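Local atomic coordinates of yfhH hypothetical protein (Bacillus subtilis, PDB entry 1SF9), a protein that is of unknown function but may act as a transcriptional regulator and forms a homodimer. Residues D93-A105 with Y108-I121. Sequence-based numbering, arbitrary orientation. Where two conformers were deposited one is given.
Sequences DEFTISYLNGVFA and YRTSSPQQEEALPI
F95 with R109 and F104 with P120 pair in an antiparallel beta meander, where strand 94-101 turns back into 104-109 and that strand is followed in turn by 115-120. At the first seam T96 and Y108 exchange backbone bonds, T96 N to Y108 O (2.9 Å) being the shorter, and T110 N reaches E94 O. At the second, A105 and L119 bond both ways, A105 N to L119 O nearly straight (176°), while I121 N closes the pairing on V103 O.

Groups from all three strands meet around the F95 ring. With CG anti to its own backbone N (chi1 -176°), the ring reaches over strand 104-109: L119 CD1 makes a CH-pi contact 3.8 Å from its centroid, Y108 N lies over the opposite face, and E117 O sits at the edge, in plane. Beside it, R109 runs extended from CG to NE between two acids. R109 NH2 takes the anti lone pair of D93 OD1 at 2.8 Å, guanidinium and carboxylate planes almost perpendicular (87°), and R109 NE meets E117 OE1 on its syn side at 3.0 Å. A methionine in place of R109 would probably leave both carboxylates without their shared cation and untie D93 from strand 115-120.

On the face carrying T96 and Y108, T96 CB packs over the tyrosine ring, 4.1 Å from its centroid, and one water joins T96 OG1 to Y108 OH; OG1 also bonds T85 on the next strand. F104 CE1 touches P120 CG (3.5 Å), and both side chains contact M69 of helix 57-74, bringing this edge against that helix. A type II' turn from N101 to F104 closes the first hairpin, and S98 and Y99 facing W106 form a classic beta bulge within this strongly twisted meander.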
ATOM      1  N   ASP A  93      -1.487  -8.564  13.601  1.00 15.54           N
ATOM      2  CA  ASP A  93      -2.621  -7.674  13.860  1.00 12.85           C
ATOM      3  C   ASP A  93      -3.837  -7.965  12.951  1.00  9.95           C
ATOM      4  O   ASP A  93      -3.695  -8.521  11.854  1.00 12.13           O
ATOM      5  CB  ASP A  93      -2.209  -6.209  13.621  1.00 12.95           C
ATOM      6  CG  ASP A  93      -1.167  -5.697  14.608  1.00 21.34           C
ATOM      7  OD1 ASP A  93      -0.699  -4.548  14.408  1.00 20.93           O
ATOM      8  OD2 ASP A  93      -0.812  -6.411  15.574  1.00 19.64           O
ATOM      9  N   GLU A  94      -5.011  -7.548  13.419  1.00 10.37           N
ATOM     10  CA  GLU A  94      -6.297  -7.699  12.702  1.00  8.67           C
ATOM     11  C   GLU A  94      -6.831  -6.294  12.514  1.00  8.24           C
ATOM     12  O   GLU A  94      -6.722  -5.457  13.412  1.00  9.13           O
ATOM     13  CB  GLU A  94      -7.294  -8.532  13.520  1.00 11.41           C
ATOM     14  CG  GLU A  94      -7.003 -10.037  13.424  1.00 19.69           C
ATOM     15  CD  GLU A  94      -8.005 -10.915  14.172  1.00 22.29           C
ATOM     16  OE1 GLU A  94      -9.126 -10.461  14.502  1.00 21.96           O
ATOM     17  OE2 GLU A  94      -7.655 -12.089  14.429  1.00 29.10           O
ATOM     18  N   PHE A  95      -7.391  -6.042  11.338  1.00  5.71           N
ATOM     19  CA  PHE A  95      -7.879  -4.719  10.990  1.00  6.14           C
ATOM     20  C   PHE A  95      -9.319  -4.812  10.510  1.00  4.90           C
ATOM     21  O   PHE A  95      -9.629  -5.546   9.580  1.00  5.67           O
ATOM     22  CB  PHE A  95      -6.977  -4.183   9.873  1.00  5.50           C
ATOM     23  CG  PHE A  95      -7.285  -2.774   9.439  1.00  4.73           C
ATOM     24  CD1 PHE A  95      -8.069  -2.534   8.325  1.00  4.74           C
ATOM     25  CD2 PHE A  95      -6.718  -1.686  10.108  1.00  4.33           C
ATOM     26  CE1 PHE A  95      -8.280  -1.229   7.879  1.00  8.53           C
ATOM     27  CE2 PHE A  95      -6.930  -0.374   9.662  1.00  5.84           C
ATOM     28  CZ  PHE A  95      -7.703  -0.149   8.547  1.00  6.18           C
ATOM     29  N   THR A  96     -10.181  -4.050  11.152  1.00  4.33           N
ATOM     30  CA  THR A  96     -11.589  -4.003  10.786  1.00  4.90           C
ATOM     31  C   THR A  96     -11.817  -2.784   9.899  1.00  3.66           C
ATOM     32  O   THR A  96     -11.452  -1.665  10.254  1.00  6.33           O
ATOM     33  CB  THR A  96     -12.451  -3.910  12.056  1.00  5.30           C
ATOM     34  OG1 THR A  96     -12.168  -5.055  12.892  1.00  5.15           O
ATOM     35  CG2 THR A  96     -13.938  -3.843  11.697  1.00  6.91           C
ATOM     36  N   ILE A  97     -12.434  -3.001   8.742  1.00  4.21           N
ATOM     37  CA  ILE A  97     -12.673  -1.901   7.819  1.00  5.49           C
ATOM     38  C   ILE A  97     -13.897  -1.054   8.204  1.00  6.38           C
ATOM     39  O   ILE A  97     -14.953  -1.592   8.512  1.00  7.64           O
ATOM     40  CB  ILE A  97     -12.906  -2.432   6.397  1.00  5.35           C
ATOM     41  CG1 ILE A  97     -11.644  -3.151   5.918  1.00  3.79           C
ATOM     42  CG2 ILE A  97     -13.239  -1.266   5.417  1.00  6.48           C
ATOM     43  CD1 ILE A  97     -11.704  -3.534   4.411  1.00  7.23           C
ATOM     44  N   SER A  98     -13.734   0.266   8.192  1.00  5.24           N
ATOM     45  CA  SER A  98     -14.841   1.185   8.472  1.00  8.62           C
ATOM     46  C   SER A  98     -15.437   1.565   7.115  1.00  6.30           C
ATOM     47  O   SER A  98     -16.666   1.560   6.915  1.00  7.51           O
ATOM     48  CB  SER A  98     -14.360   2.431   9.212  1.00  9.32           C
ATOM     49  OG  SER A  98     -13.932   2.091  10.535  1.00  9.38           O
ATOM     50  N   TYR A  99     -14.555   1.950   6.189  1.00  5.05           N
ATOM     51  CA  TYR A  99     -14.992   2.278   4.835  1.00  4.46           C
ATOM     52  C   TYR A  99     -13.814   2.281   3.879  1.00  6.16           C
ATOM     53  O   TYR A  99     -12.640   2.214   4.283  1.00  6.58           O
ATOM     54  CB  TYR A  99     -15.706   3.654   4.759  1.00  4.55           C
ATOM     55  CG  TYR A  99     -14.840   4.823   5.144  1.00  6.51           C
ATOM     56  CD1 TYR A  99     -14.095   5.517   4.186  1.00  8.38           C
ATOM     57  CD2 TYR A  99     -14.736   5.217   6.470  1.00  8.06           C
ATOM     58  CE1 TYR A  99     -13.263   6.588   4.558  1.00 10.73           C
ATOM     59  CE2 TYR A  99     -13.897   6.280   6.845  1.00  9.68           C
ATOM     60  CZ  TYR A  99     -13.174   6.951   5.880  1.00 11.57           C
ATOM     61  OH  TYR A  99     -12.357   7.999   6.268  1.00 14.96           O
ATOM     62  N   LEU A 100     -14.123   2.331   2.596  1.00  6.60           N
ATOM     63  CA  LEU A 100     -13.080   2.344   1.577  1.00  8.83           C
ATOM     64  C   LEU A 100     -13.038   3.700   0.893  1.00  9.15           C
ATOM     65  O   LEU A 100     -14.066   4.382   0.789  1.00  9.99           O
ATOM     66  CB  LEU A 100     -13.365   1.285   0.510  1.00  8.20           C
ATOM     67  CG  LEU A 100     -13.495  -0.170   0.992  1.00 12.63           C
ATOM     68  CD1 LEU A 100     -14.042  -1.025  -0.120  1.00 19.23           C
ATOM     69  CD2 LEU A 100     -12.133  -0.664   1.433  1.00 11.99           C
ATOM     70  N   ASN A 101     -11.837   4.117   0.479  1.00  6.94           N
ATOM     71  CA  ASN A 101     -11.719   5.358  -0.292  1.00  8.86           C
ATOM     72  C   ASN A 101     -10.479   5.187  -1.167  1.00  9.63           C
ATOM     73  O   ASN A 101      -9.376   4.986  -0.663  1.00  8.95           O
ATOM     74  CB  ASN A 101     -11.580   6.588   0.589  1.00 11.76           C
ATOM     75  CG  ASN A 101     -11.665   7.865  -0.228  1.00 16.30           C
ATOM     76  OD1 ASN A 101     -12.332   7.893  -1.251  1.00 20.27           O
ATOM     77  ND2 ASN A 101     -11.008   8.908   0.223  1.00 24.02           N
ATOM     78  N   GLY A 102     -10.671   5.255  -2.476  1.00  7.32           N
ATOM     79  CA  GLY A 102      -9.558   5.046  -3.373  1.00  8.47           C
ATOM     80  C   GLY A 102      -9.069   3.616  -3.195  1.00  9.91           C
ATOM     81  O   GLY A 102      -9.872   2.673  -3.180  1.00 11.41           O
ATOM     82  N   VAL A 103      -7.755   3.441  -3.060  1.00  7.14           N
ATOM     83  CA  VAL A 103      -7.204   2.103  -2.859  1.00  6.30           C
ATOM     84  C   VAL A 103      -6.906   1.841  -1.380  1.00  5.65           C
ATOM     85  O   VAL A 103      -6.196   0.899  -1.042  1.00  6.25           O
ATOM     86  CB  VAL A 103      -5.905   1.870  -3.704  1.00  7.90           C
ATOM     87  CG1 VAL A 103      -6.229   2.073  -5.191  1.00 12.31           C
ATOM     88  CG2 VAL A 103      -4.798   2.790  -3.269  1.00  7.85           C
ATOM     89  N   PHE A 104      -7.473   2.661  -0.505  1.00  6.29           N
ATOM     90  CA  PHE A 104      -7.240   2.459   0.927  1.00  6.55           C
ATOM     91  C   PHE A 104      -8.468   2.006   1.673  1.00  6.22           C
ATOM     92  O   PHE A 104      -9.616   2.248   1.273  1.00  7.17           O
ATOM     93  CB  PHE A 104      -6.743   3.756   1.585  1.00  7.54           C
ATOM     94  CG  PHE A 104      -5.359   4.162   1.159  1.00  9.88           C
ATOM     95  CD1 PHE A 104      -4.257   3.677   1.846  1.00  8.41           C
ATOM     96  CD2 PHE A 104      -5.165   4.972   0.033  1.00 12.97           C
ATOM     97  CE1 PHE A 104      -2.940   3.991   1.408  1.00 14.03           C
ATOM     98  CE2 PHE A 104      -3.863   5.290  -0.408  1.00 14.13           C
ATOM     99  CZ  PHE A 104      -2.761   4.793   0.281  1.00 14.14           C
ATOM    100  N   ALA A 105      -8.213   1.295   2.759  1.00  3.29           N
ATOM    101  CA  ALA A 105      -9.286   0.904   3.639  1.00  4.87           C
ATOM    102  C   ALA A 105      -9.051   1.721   4.916  1.00  4.91           C
ATOM    103  O   ALA A 105      -7.972   1.686   5.516  1.00  5.68           O
ATOM    104  CB  ALA A 105      -9.217  -0.586   3.949  1.00  4.44           C
ATOM    105  N   TYR A 108      -9.694   0.340  11.761  1.00  3.58           N
ATOM    106  CA  TYR A 108      -8.864   0.320  12.955  1.00  4.80           C
ATOM    107  C   TYR A 108      -8.346  -1.083  13.263  1.00  5.80           C
ATOM    108  O   TYR A 108      -8.932  -2.109  12.889  1.00  5.15           O
ATOM    109  CB  TYR A 108      -9.655   0.812  14.190  1.00  5.54           C
ATOM    110  CG  TYR A 108     -10.917   0.028  14.432  1.00  6.52           C
ATOM    111  CD1 TYR A 108     -12.102   0.364  13.763  1.00  2.00           C
ATOM    112  CD2 TYR A 108     -10.912  -1.091  15.280  1.00  3.09           C
ATOM    113  CE1 TYR A 108     -13.275  -0.407  13.926  1.00  5.86           C
ATOM    114  CE2 TYR A 108     -12.070  -1.863  15.451  1.00  6.98           C
ATOM    115  CZ  TYR A 108     -13.242  -1.514  14.778  1.00  5.32           C
ATOM    116  OH  TYR A 108     -14.396  -2.250  14.980  1.00  7.66           O
ATOM    117  N   ARG A 109      -7.217  -1.122  13.944  1.00  5.86           N
ATOM    118  CA  ARG A 109      -6.659  -2.399  14.364  1.00  5.71           C
ATOM    119  C   ARG A 109      -7.380  -2.811  15.654  1.00  4.01           C
ATOM    120  O   ARG A 109      -7.707  -1.963  16.477  1.00  7.36           O
ATOM    121  CB  ARG A 109      -5.183  -2.232  14.648  1.00  6.44           C
ATOM    122  CG  ARG A 109      -4.380  -1.949  13.382  1.00  5.72           C
ATOM    123  CD  ARG A 109      -2.908  -1.702  13.743  1.00  8.01           C
ATOM    124  NE  ARG A 109      -2.241  -1.133  12.564  1.00  8.12           N
ATOM    125  CZ  ARG A 109      -1.338  -1.752  11.818  1.00  8.64           C
ATOM    126  NH1 ARG A 109      -0.842  -1.123  10.766  1.00 11.09           N
ATOM    127  NH2 ARG A 109      -0.909  -2.976  12.109  1.00 17.18           N
ATOM    128  N   THR A 110      -7.618  -4.109  15.838  1.00  6.37           N
ATOM    129  CA  THR A 110      -8.303  -4.548  17.055  1.00  8.06           C
ATOM    130  C   THR A 110      -7.434  -4.238  18.282  1.00  9.34           C
ATOM    131  O   THR A 110      -7.953  -4.107  19.390  1.00  8.12           O
ATOM    132  CB  THR A 110      -8.646  -6.046  16.998  1.00  9.71           C
ATOM    133  OG1 THR A 110      -7.459  -6.821  16.855  1.00  9.59           O
ATOM    134  CG2 THR A 110      -9.528  -6.342  15.810  1.00  9.70           C
ATOM    135  N   SER A 111      -6.126  -4.088  18.080  1.00  8.48           N
ATOM    136  CA  SER A 111      -5.243  -3.749  19.194  1.00  9.89           C
ATOM    137  C   SER A 111      -5.189  -2.235  19.501  1.00  8.82           C
ATOM    138  O   SER A 111      -4.623  -1.823  20.523  1.00  9.59           O
ATOM    139  CB  SER A 111      -3.823  -4.274  18.938  1.00 11.25           C
ATOM    140  OG  SER A 111      -3.299  -3.781  17.726  1.00 14.79           O
ATOM    141  N   SER A 112      -5.775  -1.410  18.640  1.00  7.10           N
ATOM    142  CA  SER A 112      -5.828   0.051  18.885  1.00  7.51           C
ATOM    143  C   SER A 112      -7.157   0.521  18.297  1.00  8.51           C
ATOM    144  O   SER A 112      -7.216   1.347  17.350  1.00  6.71           O
ATOM    145  CB  SER A 112      -4.650   0.774  18.226  1.00  8.99           C
ATOM    146  OG  SER A 112      -4.549   0.512  16.834  1.00 11.13           O
ATOM    147  N   PRO A 113      -8.262   0.008  18.856  1.00  6.46           N
ATOM    148  CA  PRO A 113      -9.586   0.374  18.347  1.00  6.31           C
ATOM    149  C   PRO A 113     -10.034   1.826  18.486  1.00  7.15           C
ATOM    150  O   PRO A 113     -11.033   2.214  17.894  1.00 10.44           O
ATOM    151  CB  PRO A 113     -10.504  -0.619  19.057  1.00  6.82           C
ATOM    152  CG  PRO A 113      -9.846  -0.771  20.365  1.00  8.24           C
ATOM    153  CD  PRO A 113      -8.388  -0.881  20.032  1.00  6.24           C
ATOM    154  N   GLN A 114      -9.273   2.620  19.221  1.00  8.72           N
ATOM    155  CA  GLN A 114      -9.590   4.025  19.380  1.00  9.83           C
ATOM    156  C   GLN A 114      -8.929   4.880  18.301  1.00  8.38           C
ATOM    157  O   GLN A 114      -9.109   6.099  18.280  1.00 12.18           O
ATOM    158  CB  GLN A 114      -9.128   4.497  20.757  1.00 12.48           C
ATOM    159  CG  GLN A 114      -7.595   4.472  20.969  1.00 13.75           C
ATOM    160  CD  GLN A 114      -6.944   3.057  21.073  1.00 17.77           C
ATOM    161  OE1 GLN A 114      -5.733   2.945  21.164  1.00 25.83           O
ATOM    162  NE2 GLN A 114      -7.738   2.023  21.081  1.00 19.91           N
ATOM    163  N   GLN A 115      -8.170   4.244  17.411  1.00  8.13           N
ATOM    164  CA  GLN A 115      -7.437   4.981  16.367  1.00  9.48           C
ATOM    165  C   GLN A 115      -7.868   4.627  14.951  1.00  9.35           C
ATOM    166  O   GLN A 115      -7.525   3.550  14.454  1.00  8.88           O
ATOM    167  CB  GLN A 115      -5.928   4.685  16.507  1.00  7.94           C
ATOM    168  CG  GLN A 115      -5.389   4.806  17.939  1.00 10.12           C
ATOM    169  CD  GLN A 115      -3.883   4.644  18.046  1.00 11.04           C
ATOM    170  OE1 GLN A 115      -3.228   4.179  17.123  1.00 12.09           O
ATOM    171  NE2 GLN A 115      -3.337   5.007  19.194  1.00 15.11           N
ATOM    172  N   GLU A 116      -8.596   5.522  14.303  0.70  9.57           N
ATOM    173  CA  GLU A 116      -9.004   5.231  12.951  0.70 10.87           C
ATOM    174  C   GLU A 116      -7.748   5.483  12.129  0.70 12.10           C
ATOM    175  O   GLU A 116      -6.931   6.351  12.459  0.70 15.33           O
ATOM    176  CB  GLU A 116     -10.164   6.156  12.539  0.70 15.16           C
ATOM    177  CG  GLU A 116     -10.725   5.939  11.128  0.70 18.55           C
ATOM    178  CD  GLU A 116     -11.551   4.662  10.948  0.70 19.35           C
ATOM    179  OE1 GLU A 116     -11.874   3.970  11.937  0.70 19.25           O
ATOM    180  OE2 GLU A 116     -11.894   4.361   9.786  0.70 21.68           O
ATOM    181  N   GLU A 117      -7.542   4.669  11.105  1.00  9.25           N
ATOM    182  CA  GLU A 117      -6.389   4.845  10.257  1.00 10.05           C
ATOM    183  C   GLU A 117      -6.542   4.227   8.897  1.00 10.37           C
ATOM    184  O   GLU A 117      -7.487   3.477   8.653  1.00  8.44           O
ATOM    185  CB  GLU A 117      -5.204   4.243  10.936  1.00 13.56           C
ATOM    186  CG  GLU A 117      -5.469   2.846  11.375  1.00 12.65           C
ATOM    187  CD  GLU A 117      -4.215   2.065  11.352  1.00 18.84           C
ATOM    188  OE1 GLU A 117      -3.891   1.383  12.349  1.00 15.09           O
ATOM    189  OE2 GLU A 117      -3.565   2.158  10.309  1.00 20.37           O
ATOM    190  N   ALA A 118      -5.596   4.515   8.010  1.00  6.06           N
ATOM    191  CA  ALA A 118      -5.739   3.988   6.658  1.00  6.14           C
ATOM    192  C   ALA A 118      -4.639   3.053   6.229  1.00  6.11           C
ATOM    193  O   ALA A 118      -3.472   3.362   6.450  1.00  7.50           O
ATOM    194  CB  ALA A 118      -5.791   5.139   5.686  1.00  7.20           C
ATOM    195  N   LEU A 119      -5.020   1.932   5.608  1.00  4.66           N
ATOM    196  CA  LEU A 119      -4.053   0.963   5.060  1.00  4.57           C
ATOM    197  C   LEU A 119      -4.397   0.642   3.615  1.00  4.55           C
ATOM    198  O   LEU A 119      -5.573   0.596   3.236  1.00  5.93           O
ATOM    199  CB  LEU A 119      -4.083  -0.370   5.815  1.00  6.29           C
ATOM    200  CG  LEU A 119      -3.600  -0.364   7.263  1.00  7.80           C
ATOM    201  CD1 LEU A 119      -3.906  -1.726   7.904  1.00  9.90           C
ATOM    202  CD2 LEU A 119      -2.108  -0.086   7.284  1.00 11.13           C
ATOM    203  N   PRO A 120      -3.373   0.406   2.771  0.60  6.10           N
ATOM    204  CA  PRO A 120      -3.664   0.078   1.366  0.60  5.83           C
ATOM    205  C   PRO A 120      -4.364  -1.280   1.341  0.60  6.29           C
ATOM    206  O   PRO A 120      -4.032  -2.155   2.131  0.60  6.56           O
ATOM    207  CB  PRO A 120      -2.285  -0.008   0.730  0.60  6.59           C
ATOM    208  CG  PRO A 120      -1.410   0.845   1.625  0.60  8.13           C
ATOM    209  CD  PRO A 120      -1.922   0.503   3.004  0.60  6.32           C
ATOM    210  N   ILE A 121      -5.328  -1.475   0.446  1.00  4.71           N
ATOM    211  CA  ILE A 121      -6.023  -2.756   0.428  1.00  5.22           C
ATOM    212  C   ILE A 121      -5.123  -3.953   0.136  1.00  4.63           C
ATOM    213  O   ILE A 121      -5.463  -5.077   0.462  1.00  6.15           O
ATOM    214  CB  ILE A 121      -7.252  -2.749  -0.519  1.00  5.77           C
ATOM    215  CG1 ILE A 121      -6.852  -2.309  -1.922  1.00  7.96           C
ATOM    216  CG2 ILE A 121      -8.314  -1.809   0.040  1.00  8.17           C
ATOM    217  CD1 ILE A 121      -8.024  -2.329  -2.920  1.00  8.40           C
TER
HETATM  218  O   HOH W   1      -4.632  -6.121  15.978  1.00 16.10           O
HETATM  219  O   HOH W   2     -13.599  -4.879  15.263  1.00  8.57           O